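Local coordinates for PFC0360w protein (PDB 3NI8) that probably activates the ATPase of the chaperone Hsp90 in the malaria parasite and has the helix-grip fold of the AHA1 family, at residues L116-I121 with N138-N143; E85-R90 with D96-T101; G61-F66 with G72-I77. One frame throughout, in Å; residues are numbered along the deposited sequence.

Contact 1 of 3, residues L116-I121 with N138-N143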
loop_
_atom_site.group_PDB
_atom_site.type_symbol
_atom_site.label_atom_id
_atom_site.label_comp_id
_atom_site.label_asym_id
_atom_site.label_seq_id
_atom_site.Cartn_x
_atom_site.Cartn_y
_atom_site.Cartn_z
ATOM N N LEU A 116 7.180 3.559 3.358
ATOM C CA LEU A 116 6.190 2.551 3.684
ATOM C C LEU A 116 6.670 1.564 4.780
ATOM O O LEU A 116 7.721 0.918 4.637
ATOM C CB LEU A 116 5.730 1.813 2.420
ATOM C CG LEU A 116 4.508 0.889 2.572
ATOM C CD1 LEU A 116 3.824 0.735 1.243
ATOM C CD2 LEU A 116 4.855 -0.495 3.141
ATOM N N THR A 117 5.881 1.462 5.858
ATOM C CA THR A 117 6.130 0.497 6.937
ATOM C C THR A 117 5.042 -0.575 6.996
ATOM O O THR A 117 3.855 -0.268 7.138
ATOM C CB THR A 117 6.236 1.162 8.352
ATOM O OG1 THR A 117 7.011 2.356 8.275
ATOM C CG2 THR A 117 6.904 0.224 9.327
ATOM N N HIS A 118 5.462 -1.834 6.921
ATOM C CA HIS A 118 4.529 -2.950 6.976
ATOM C C HIS A 118 4.877 -3.784 8.220
ATOM O O HIS A 118 5.937 -4.419 8.259
ATOM C CB HIS A 118 4.646 -3.767 5.679
ATOM C CG HIS A 118 3.421 -4.550 5.324
ATOM N ND1 HIS A 118 3.094 -4.854 4.021
ATOM C CD2 HIS A 118 2.438 -5.084 6.094
ATOM C CE1 HIS A 118 1.965 -5.543 4.001
ATOM N NE2 HIS A 118 1.542 -5.690 5.245
ATOM N N ASN A 119 4.004 -3.730 9.236
ATOM C CA ASN A 119 4.193 -4.417 10.539
ATOM C C ASN A 119 3.186 -5.540 10.703
ATOM O O ASN A 119 2.185 -5.589 9.992
ATOM C CB ASN A 119 3.943 -3.475 11.738
ATOM C CG ASN A 119 4.899 -2.300 11.799
ATOM O OD1 ASN A 119 4.459 -1.149 11.803
ATOM N ND2 ASN A 119 6.199 -2.570 11.853
ATOM N N ASN A 120 3.428 -6.399 11.692
ATOM C CA ASN A 120 2.425 -7.353 12.177
ATOM C C ASN A 120 1.991 -8.294 11.084
ATOM O O ASN A 120 0.801 -8.625 10.977
ATOM C CB ASN A 120 1.183 -6.636 12.752
ATOM C CG ASN A 120 1.460 -5.917 14.082
ATOM O OD1 ASN A 120 2.555 -5.986 14.636
ATOM N ND2 ASN A 120 0.445 -5.220 14.589
ATOM N N ILE A 121 2.964 -8.694 10.266
ATOM C CA ILE A 121 2.784 -9.691 9.216
ATOM C C ILE A 121 2.849 -11.092 9.844
ATOM O O ILE A 121 3.854 -11.446 10.467
ATOM C CB ILE A 121 3.901 -9.543 8.106
ATOM C CG1 ILE A 121 3.835 -8.162 7.435
ATOM C CG2 ILE A 121 3.793 -10.639 7.060
ATOM C CD1 ILE A 121 5.129 -7.721 6.774
ATOM N N ASN A 138 7.669 -8.325 -2.100
ATOM C CA ASN A 138 7.635 -8.398 -3.562
ATOM C C ASN A 138 6.399 -7.708 -4.141
ATOM O O ASN A 138 6.498 -7.027 -5.147
ATOM C CB ASN A 138 7.700 -9.846 -4.078
ATOM C CG ASN A 138 9.027 -10.543 -3.760
ATOM O OD1 ASN A 138 9.991 -9.923 -3.310
ATOM N ND2 ASN A 138 9.063 -11.853 -3.987
ATOM N N GLY A 139 5.241 -7.872 -3.497
ATOM C CA GLY A 139 4.027 -7.117 -3.870
ATOM C C GLY A 139 4.229 -5.600 -3.963
ATOM O O GLY A 139 3.748 -4.951 -4.896
ATOM N N TRP A 140 4.938 -5.023 -2.995
ATOM C CA TRP A 140 5.181 -3.586 -3.014
ATOM C C TRP A 140 6.267 -3.199 -4.017
ATOM O O TRP A 140 6.047 -2.314 -4.830
ATOM C CB TRP A 140 5.527 -3.045 -1.621
ATOM C CG TRP A 140 4.418 -3.145 -0.597
ATOM C CD1 TRP A 140 4.405 -3.941 0.513
ATOM C CD2 TRP A 140 3.181 -2.403 -0.575
ATOM N NE1 TRP A 140 3.235 -3.747 1.226
ATOM C CE2 TRP A 140 2.470 -2.808 0.590
ATOM C CE3 TRP A 140 2.616 -1.436 -1.411
ATOM C CZ2 TRP A 140 1.222 -2.283 0.936
ATOM C CZ3 TRP A 140 1.372 -0.910 -1.074
ATOM C CH2 TRP A 140 0.688 -1.331 0.103
ATOM N N THR A 141 7.421 -3.857 -3.961
ATOM C CA THR A 141 8.546 -3.461 -4.799
ATOM C C THR A 141 8.274 -3.752 -6.294
ATOM O O THR A 141 8.497 -2.891 -7.137
ATOM C CB THR A 141 9.897 -4.106 -4.325
ATOM O OG1 THR A 141 9.852 -5.536 -4.511
ATOM C CG2 THR A 141 10.190 -3.778 -2.830
ATOM N N GLN A 142 7.729 -4.937 -6.587
ATOM C CA GLN A 142 7.669 -5.484 -7.952
ATOM C C GLN A 142 6.425 -5.076 -8.716
ATOM O O GLN A 142 6.447 -5.019 -9.946
ATOM C CB GLN A 142 7.819 -7.034 -7.965
ATOM C CG GLN A 142 9.126 -7.611 -7.340
ATOM C CD GLN A 142 10.371 -6.828 -7.749
ATOM O OE1 GLN A 142 10.699 -6.725 -8.939
ATOM N NE2 GLN A 142 11.065 -6.263 -6.769
ATOM N N ASN A 143 5.337 -4.801 -8.007
ATOM C CA ASN A 143 4.080 -4.449 -8.668
ATOM C C ASN A 143 3.675 -3.015 -8.341
ATOM O O ASN A 143 3.795 -2.115 -9.170
ATOM C CB ASN A 143 2.904 -5.384 -8.276
ATOM C CG ASN A 143 3.246 -6.895 -8.314
ATOM O OD1 ASN A 143 2.605 -7.700 -7.585
ATOM N ND2 ASN A 143 4.208 -7.292 -9.157
#
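Leu116 and His118 of strand 111-119 meet Trp140 of helix 132-150, the long C-terminal helix that packs against the concave antiparallel sheet in the helix-grip arrangement of SRPBCC domains. Three buried side chains make the whole contact, and 161 Å² of surface is lost between the segments. The apolar part belongs to Leu116, whose CD1 methyl sits over one face of the indole, 3.5 Å from the centroid of the Trp140 six-membered ring: a CH-pi contact made almost straight down the normal. CD1 comes nearest to the ring at Trp140 CE3, 3.6 Å away. With CG of Leu116 anti to the backbone N (chi1 -170°), the branch is carried off the strand toward the helix. The other methyl, CD2, reaches the nitrogen side of the indole, 4.1 Å from Trp140 NE1. Phe38 of helix 31-39 touches both Leu116 and Trp140.

The polar part is one hydrogen bond between two rings. The His118 ring and the five-membered ring of Trp140 meet rim to rim with their planes at 69°, so neither lies over the other. The other imidazole nitrogen, His118 NE2, is hydrogen-bonded to Ser98 OG of the adjoining strand; with both ring nitrogens bonded, the rotation of the imidazole is fixed. Trp87 packs edge-to-face with the same ring. The indole N-H donates to ND1, which accepts as the unprotonated nitrogen: Trp140 NE1 lies 3.0 Å from His118 ND1, with an N-H...N angle of 159°.

Contact 2 of 3, residues E85-R90 with D96-T101. With IPA (isopropyl alcohol), chain B.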
loop_
_atom_site.group_PDB
_atom_site.type_symbol
_atom_site.label_atom_id
_atom_site.label_comp_id
_atom_site.label_asym_id
_atom_site.label_seq_id
_atom_site.Cartn_x
_atom_site.Cartn_y
_atom_site.Cartn_z
ATOM N N GLU A 85 -3.485 1.649 7.745
ATOM C CA GLU A 85 -4.465 0.644 7.303
ATOM C C GLU A 85 -4.342 -0.628 8.105
ATOM O O GLU A 85 -3.235 -0.987 8.494
ATOM C CB GLU A 85 -4.222 0.279 5.827
ATOM C CG GLU A 85 -4.306 1.479 4.886
ATOM C CD GLU A 85 -3.828 1.176 3.488
ATOM O OE1 GLU A 85 -3.318 0.065 3.212
ATOM O OE2 GLU A 85 -3.951 2.079 2.652
ATOM N N LYS A 86 -5.476 -1.293 8.347
ATOM C CA LYS A 86 -5.496 -2.765 8.491
ATOM C C LYS A 86 -5.420 -3.327 7.063
ATOM O O LYS A 86 -5.992 -2.752 6.141
ATOM C CB LYS A 86 -6.780 -3.260 9.154
ATOM C CG LYS A 86 -7.160 -2.567 10.470
ATOM C CD LYS A 86 -7.577 -3.586 11.550
ATOM C CE LYS A 86 -8.919 -4.247 11.246
ATOM N NZ LYS A 86 -9.981 -3.199 11.259
ATOM N N TRP A 87 -4.739 -4.446 6.882
ATOM C CA TRP A 87 -4.353 -4.924 5.556
ATOM C C TRP A 87 -4.059 -6.416 5.625
ATOM O O TRP A 87 -3.215 -6.854 6.416
ATOM C CB TRP A 87 -3.080 -4.178 5.132
ATOM C CG TRP A 87 -2.631 -4.300 3.676
ATOM C CD1 TRP A 87 -2.764 -3.340 2.696
ATOM C CD2 TRP A 87 -1.936 -5.402 3.060
ATOM N NE1 TRP A 87 -2.200 -3.780 1.515
ATOM C CE2 TRP A 87 -1.682 -5.036 1.706
ATOM C CE3 TRP A 87 -1.501 -6.656 3.513
ATOM C CZ2 TRP A 87 -1.017 -5.890 0.798
ATOM C CZ3 TRP A 87 -0.838 -7.507 2.620
ATOM C CH2 TRP A 87 -0.599 -7.114 1.270
ATOM N N LYS A 88 -4.734 -7.196 4.788
ATOM C CA LYS A 88 -4.441 -8.631 4.678
ATOM C C LYS A 88 -4.611 -9.130 3.240
ATOM O O LYS A 88 -5.288 -8.487 2.441
ATOM C CB LYS A 88 -5.314 -9.456 5.646
ATOM C CG LYS A 88 -6.804 -9.463 5.274
ATOM C CD LYS A 88 -7.716 -10.062 6.353
ATOM C CE LYS A 88 -7.534 -11.561 6.482
ATOM N NZ LYS A 88 -7.717 -11.948 7.908
ATOM N N PHE A 89 -3.952 -10.243 2.916
ATOM C CA PHE A 89 -4.347 -11.086 1.791
ATOM C C PHE A 89 -5.504 -11.937 2.309
ATOM O O PHE A 89 -5.527 -12.302 3.493
ATOM C CB PHE A 89 -3.217 -12.014 1.374
ATOM C CG PHE A 89 -2.117 -11.354 0.590
ATOM C CD1 PHE A 89 -2.261 -11.110 -0.780
ATOM C CD2 PHE A 89 -0.906 -11.048 1.201
ATOM C CE1 PHE A 89 -1.232 -10.521 -1.515
ATOM C CE2 PHE A 89 0.144 -10.456 0.475
ATOM C CZ PHE A 89 -0.016 -10.187 -0.874
ATOM N N ARG A 90 -6.469 -12.260 1.450
ATOM C CA ARG A 90 -7.639 -12.982 1.931
ATOM C C ARG A 90 -7.341 -14.401 2.392
ATOM O O ARG A 90 -8.170 -15.023 3.028
ATOM C CB ARG A 90 -8.793 -12.944 0.928
ATOM C CG ARG A 90 -8.649 -13.806 -0.281
ATOM C CD ARG A 90 -9.860 -13.568 -1.173
ATOM N NE ARG A 90 -9.932 -14.529 -2.269
ATOM C CZ ARG A 90 -11.007 -15.262 -2.555
ATOM N NH1 ARG A 90 -12.129 -15.124 -1.840
ATOM N NH2 ARG A 90 -10.966 -16.121 -3.570
ATOM N N ASP A 96 -6.139 -12.658 11.400
ATOM C CA ASP A 96 -4.884 -11.931 11.133
ATOM C C ASP A 96 -5.036 -10.698 10.223
ATOM O O ASP A 96 -5.679 -10.747 9.177
ATOM C CB ASP A 96 -3.803 -12.886 10.636
ATOM C CG ASP A 96 -3.368 -13.884 11.707
ATOM O OD1 ASP A 96 -3.788 -13.740 12.881
ATOM O OD2 ASP A 96 -2.595 -14.817 11.389
ATOM N N TYR A 97 -4.483 -9.578 10.680
ATOM C CA TYR A 97 -4.455 -8.322 9.934
ATOM C C TYR A 97 -3.098 -7.672 10.163
ATOM O O TYR A 97 -2.687 -7.489 11.308
ATOM C CB TYR A 97 -5.541 -7.374 10.441
ATOM C CG TYR A 97 -6.821 -7.377 9.638
ATOM C CD1 TYR A 97 -6.901 -6.707 8.404
ATOM C CD2 TYR A 97 -7.965 -8.047 10.105
ATOM C CE1 TYR A 97 -8.093 -6.700 7.648
ATOM C CE2 TYR A 97 -9.168 -8.053 9.349
ATOM C CZ TYR A 97 -9.217 -7.367 8.131
ATOM O OH TYR A 97 -10.384 -7.358 7.396
ATOM N N SER A 98 -2.399 -7.318 9.094
ATOM C CA SER A 98 -1.168 -6.564 9.254
ATOM C C SER A 98 -1.491 -5.062 9.347
ATOM O O SER A 98 -2.655 -4.653 9.219
ATOM C CB SER A 98 -0.199 -6.873 8.111
ATOM O OG SER A 98 -0.654 -6.283 6.910
ATOM N N THR A 99 -0.462 -4.251 9.570
ATOM C CA THR A 99 -0.615 -2.809 9.617
ATOM C C THR A 99 0.287 -2.203 8.571
ATOM O O THR A 99 1.505 -2.470 8.549
ATOM C CB THR A 99 -0.197 -2.258 10.987
ATOM O OG1 THR A 99 -0.991 -2.870 12.002
ATOM C CG2 THR A 99 -0.361 -0.760 11.070
ATOM N N VAL A 100 -0.308 -1.402 7.691
ATOM C CA VAL A 100 0.462 -0.640 6.728
ATOM C C VAL A 100 0.374 0.849 7.075
ATOM O O VAL A 100 -0.708 1.397 7.271
ATOM C CB VAL A 100 0.002 -0.910 5.264
ATOM C CG1 VAL A 100 0.725 0.048 4.275
ATOM C CG2 VAL A 100 0.252 -2.369 4.873
ATOM N N THR A 101 1.527 1.488 7.176
ATOM C CA THR A 101 1.595 2.927 7.407
ATOM C C THR A 101 2.358 3.522 6.238
ATOM O O THR A 101 3.415 2.998 5.860
ATOM C CB THR A 101 2.368 3.235 8.708
ATOM O OG1 THR A 101 1.721 2.580 9.812
ATOM C CG2 THR A 101 2.457 4.728 8.947
HETATM C C1 IPA B . -5.329 0.920 -0.707
HETATM C C2 IPA B . -3.941 0.849 -0.062
HETATM C C3 IPA B . -2.922 -0.036 -0.782
HETATM O O2 IPA B . -3.440 2.148 0.125
#
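Tyr97 lies between two lysines at the loop end of the beta hairpin formed by strands 82-89 and 98-106, where the antiparallel pairing gives way to the connecting loop. Lys86 bends over one face of the phenol ring, with CE 4.0 Å from the Tyr97 centroid and close to the ring normal; its ammonium continues to a salt bridge with Glu73. Lys88 covers the opposite face. Its CD lies 3.6 Å from Tyr97 CZ, and NZ stands over the ring at cation-pi distance, 4.7 Å from the centroid. The same NZ donates to Asp96 O at 2.7 Å and to Asn93 O, so backbone carbonyls of the turn hold the charge above the ring.

On the other side of the sheet Trp87 points into the core with Glu85, Ser98 and Val100. Val100 CG2 presses on one face of the indole, 3.7 Å from Trp87 CG. Farther along, the Glu85 carboxylate reaches an isopropyl alcohol, probably from the crystallisation liquor, whose O2 is 2.6 Å from Glu85 OE2. Glu85 and Val100 form a hydrogen-bonded pair, as do Trp87 and Ser98, although Trp87 N to Ser98 O is weak. Turned between its own backbone N and carbonyl carbon (chi1 72°), the Ser98 hydroxyl folds back on the facing strand. Trp87 O is therefore gripped from opposite faces of its plane, by Ser98 N at 2.8 Å and Ser98 OG at 2.7 Å.

Contact 3 of 3, residues G61-F66 with G72-I77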
loop_
_atom_site.group_PDB
_atom_site.type_symbol
_atom_site.label_atom_id
_atom_site.label_comp_id
_atom_site.label_asym_id
_atom_site.label_seq_id
_atom_site.Cartn_x
_atom_site.Cartn_y
_atom_site.Cartn_z
ATOM N N GLY A 61 -13.370 2.842 6.779
ATOM C CA GLY A 61 -13.816 2.499 5.432
ATOM C C GLY A 61 -13.004 1.332 4.900
ATOM O O GLY A 61 -11.793 1.232 5.143
ATOM N N LYS A 62 -13.673 0.446 4.173
ATOM C CA LYS A 62 -13.017 -0.717 3.618
ATOM C C LYS A 62 -12.336 -0.414 2.294
ATOM O O LYS A 62 -12.603 0.603 1.642
ATOM C CB LYS A 62 -14.003 -1.883 3.471
ATOM C CG LYS A 62 -14.286 -2.592 4.793
ATOM C CD LYS A 62 -15.546 -3.426 4.687
ATOM C CE LYS A 62 -15.752 -4.348 5.903
ATOM N NZ LYS A 62 -17.087 -5.043 5.735
ATOM N N PHE A 63 -11.412 -1.298 1.945
ATOM C CA PHE A 63 -10.829 -1.332 0.628
ATOM C C PHE A 63 -10.544 -2.754 0.221
ATOM O O PHE A 63 -10.399 -3.641 1.055
ATOM C CB PHE A 63 -9.595 -0.417 0.481
ATOM C CG PHE A 63 -8.390 -0.846 1.281
ATOM C CD1 PHE A 63 -7.476 -1.759 0.756
ATOM C CD2 PHE A 63 -8.142 -0.300 2.536
ATOM C CE1 PHE A 63 -6.346 -2.148 1.489
ATOM C CE2 PHE A 63 -7.019 -0.670 3.261
ATOM C CZ PHE A 63 -6.122 -1.598 2.745
ATOM N N SER A 64 -10.447 -2.941 -1.089
ATOM C CA SER A 64 -10.223 -4.241 -1.700
ATOM C C SER A 64 -9.426 -4.034 -2.982
ATOM O O SER A 64 -9.738 -3.135 -3.774
ATOM C CB SER A 64 -11.562 -4.896 -2.018
ATOM O OG SER A 64 -11.452 -5.714 -3.156
ATOM N N LEU A 65 -8.386 -4.842 -3.162
ATOM C CA LEU A 65 -7.599 -4.850 -4.386
ATOM C C LEU A 65 -7.661 -6.247 -5.016
ATOM O O LEU A 65 -7.795 -7.254 -4.292
ATOM C CB LEU A 65 -6.150 -4.521 -4.054
ATOM C CG LEU A 65 -5.593 -3.092 -4.112
ATOM C CD1 LEU A 65 -6.622 -2.012 -3.807
ATOM C CD2 LEU A 65 -4.415 -2.986 -3.161
ATOM N N PHE A 66 -7.523 -6.301 -6.348
ATOM C CA PHE A 66 -7.509 -7.548 -7.121
ATOM C C PHE A 66 -8.720 -8.449 -6.798
ATOM O O PHE A 66 -8.551 -9.604 -6.413
ATOM C CB PHE A 66 -6.190 -8.340 -6.922
ATOM C CG PHE A 66 -4.940 -7.632 -7.414
ATOM C CD1 PHE A 66 -4.621 -7.591 -8.776
ATOM C CD2 PHE A 66 -4.060 -7.035 -6.512
ATOM C CE1 PHE A 66 -3.457 -6.941 -9.229
ATOM C CE2 PHE A 66 -2.879 -6.377 -6.965
ATOM C CZ PHE A 66 -2.587 -6.345 -8.323
ATOM N N GLY A 72 -8.615 -4.652 3.352
ATOM C CA GLY A 72 -8.184 -3.845 4.442
ATOM C C GLY A 72 -9.228 -2.824 4.806
ATOM O O GLY A 72 -10.384 -2.928 4.417
ATOM N N GLU A 73 -8.787 -1.847 5.577
ATOM C CA GLU A 73 -9.626 -0.852 6.198
ATOM C C GLU A 73 -8.731 0.327 6.593
ATOM O O GLU A 73 -7.659 0.148 7.180
ATOM C CB GLU A 73 -10.301 -1.461 7.416
ATOM C CG GLU A 73 -10.947 -0.462 8.381
ATOM C CD GLU A 73 -11.588 -1.143 9.591
ATOM O OE1 GLU A 73 -11.873 -0.432 10.601
ATOM O OE2 GLU A 73 -11.800 -2.383 9.532
ATOM N N PHE A 74 -9.150 1.522 6.204
ATOM C CA PHE A 74 -8.460 2.754 6.578
ATOM C C PHE A 74 -8.702 3.065 8.043
ATOM O O PHE A 74 -9.845 3.056 8.501
ATOM C CB PHE A 74 -8.944 3.931 5.717
ATOM C CG PHE A 74 -8.729 3.739 4.230
ATOM C CD1 PHE A 74 -7.453 3.773 3.689
ATOM C CD2 PHE A 74 -9.820 3.555 3.368
ATOM C CE1 PHE A 74 -7.247 3.613 2.306
ATOM C CE2 PHE A 74 -9.632 3.390 1.972
ATOM C CZ PHE A 74 -8.341 3.426 1.445
ATOM N N THR A 75 -7.626 3.329 8.779
ATOM C CA THR A 75 -7.734 3.589 10.228
ATOM C C THR A 75 -7.224 4.973 10.591
ATOM O O THR A 75 -7.479 5.457 11.693
ATOM C CB THR A 75 -7.054 2.497 11.104
ATOM O OG1 THR A 75 -5.638 2.530 10.928
ATOM C CG2 THR A 75 -7.554 1.097 10.747
ATOM N N GLU A 76 -6.532 5.618 9.651
ATOM C CA GLU A 76 -6.084 7.005 9.802
ATOM C C GLU A 76 -5.841 7.647 8.435
ATOM O O GLU A 76 -5.054 7.155 7.611
ATOM C CB GLU A 76 -4.810 7.094 10.654
ATOM C CG GLU A 76 -4.492 8.539 11.137
ATOM C CD GLU A 76 -3.054 8.737 11.642
ATOM O OE1 GLU A 76 -2.522 7.884 12.392
ATOM O OE2 GLU A 76 -2.450 9.766 11.273
ATOM N N ILE A 77 -6.532 8.749 8.196
ATOM C CA ILE A 77 -6.368 9.503 6.951
ATOM C C ILE A 77 -6.022 10.938 7.263
ATOM O O ILE A 77 -6.916 11.746 7.542
ATOM C CB ILE A 77 -7.617 9.455 6.038
ATOM C CG1 ILE A 77 -7.918 8.015 5.611
ATOM C CG2 ILE A 77 -7.365 10.303 4.796
ATOM C CD1 ILE A 77 -9.336 7.784 5.245
#
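A beta hairpin of strands 62-65 and 70-78 carries this contact, in the half of the antiparallel sheet away from strand 21-27. Phe63 and Gly72 form a hydrogen-bonded pair: Phe63 N donates to Gly72 O at 3.1 Å, and Gly72 N returns a bond to Phe63 O. Lys62 and Glu73 are the neighbouring non-hydrogen-bonded pair, and beyond them Phe74 N donates to Gly61 O at 2.9 Å.

The Phe63 side chain folds back across the partner strand. Its CG stands between the backbone N and the carbonyl carbon (chi1 67°), which lays the ring over Gly72, with Gly72 CA 3.7 Å from the centroid. The ring thus rests directly on the glycine backbone, Phe63 CZ coming within 3.5 Å of Gly72 CA. Phe74 meets Phe63 on its other flank. Phe63 CD2 lies over the centre of the Phe74 ring, 3.9 Å from CZ of Phe74, while the planes are inclined at 41°, an oblique aromatic pair. The extended Glu73 side chain leaves from the face shared with Lys62, and its OE2 forms a salt bridge with Lys86 NZ.

Strand 54-55 borders strand 62-65 on one side, through backbone bonds of Ser64 with Glu54. On the other side strand 82-89 pairs with strand 70-78, its Glu85 touching both Phe63 and Phe74, and a classic beta bulge sets Thr75 and Glu76 opposite Val84.

How the contacts relate
All three contacts draw on one antiparallel sheet. Contact 2 lies between the others, its centre 10 Å from that of contact 1 and 9 Å from that of contact 3, whereas contacts 1 and 3, 15 Å apart between centres, do not touch. The join to contact 1 is polar: His118 NE2 lies 2.8 Å from Ser98 OG, and Asn119 N is 2.9 Å from Thr99 O. Toward contact 3, Lys86 NZ and Glu73 OE2 form a 2.6 Å salt bridge, while Glu85 OE1 packs 3.3 Å from Phe63 CZ. The isopropyl alcohol beside Glu85 and Phe38 O is about 4 Å from the Trp140 and Phe63 side chains, so all three contacts border it.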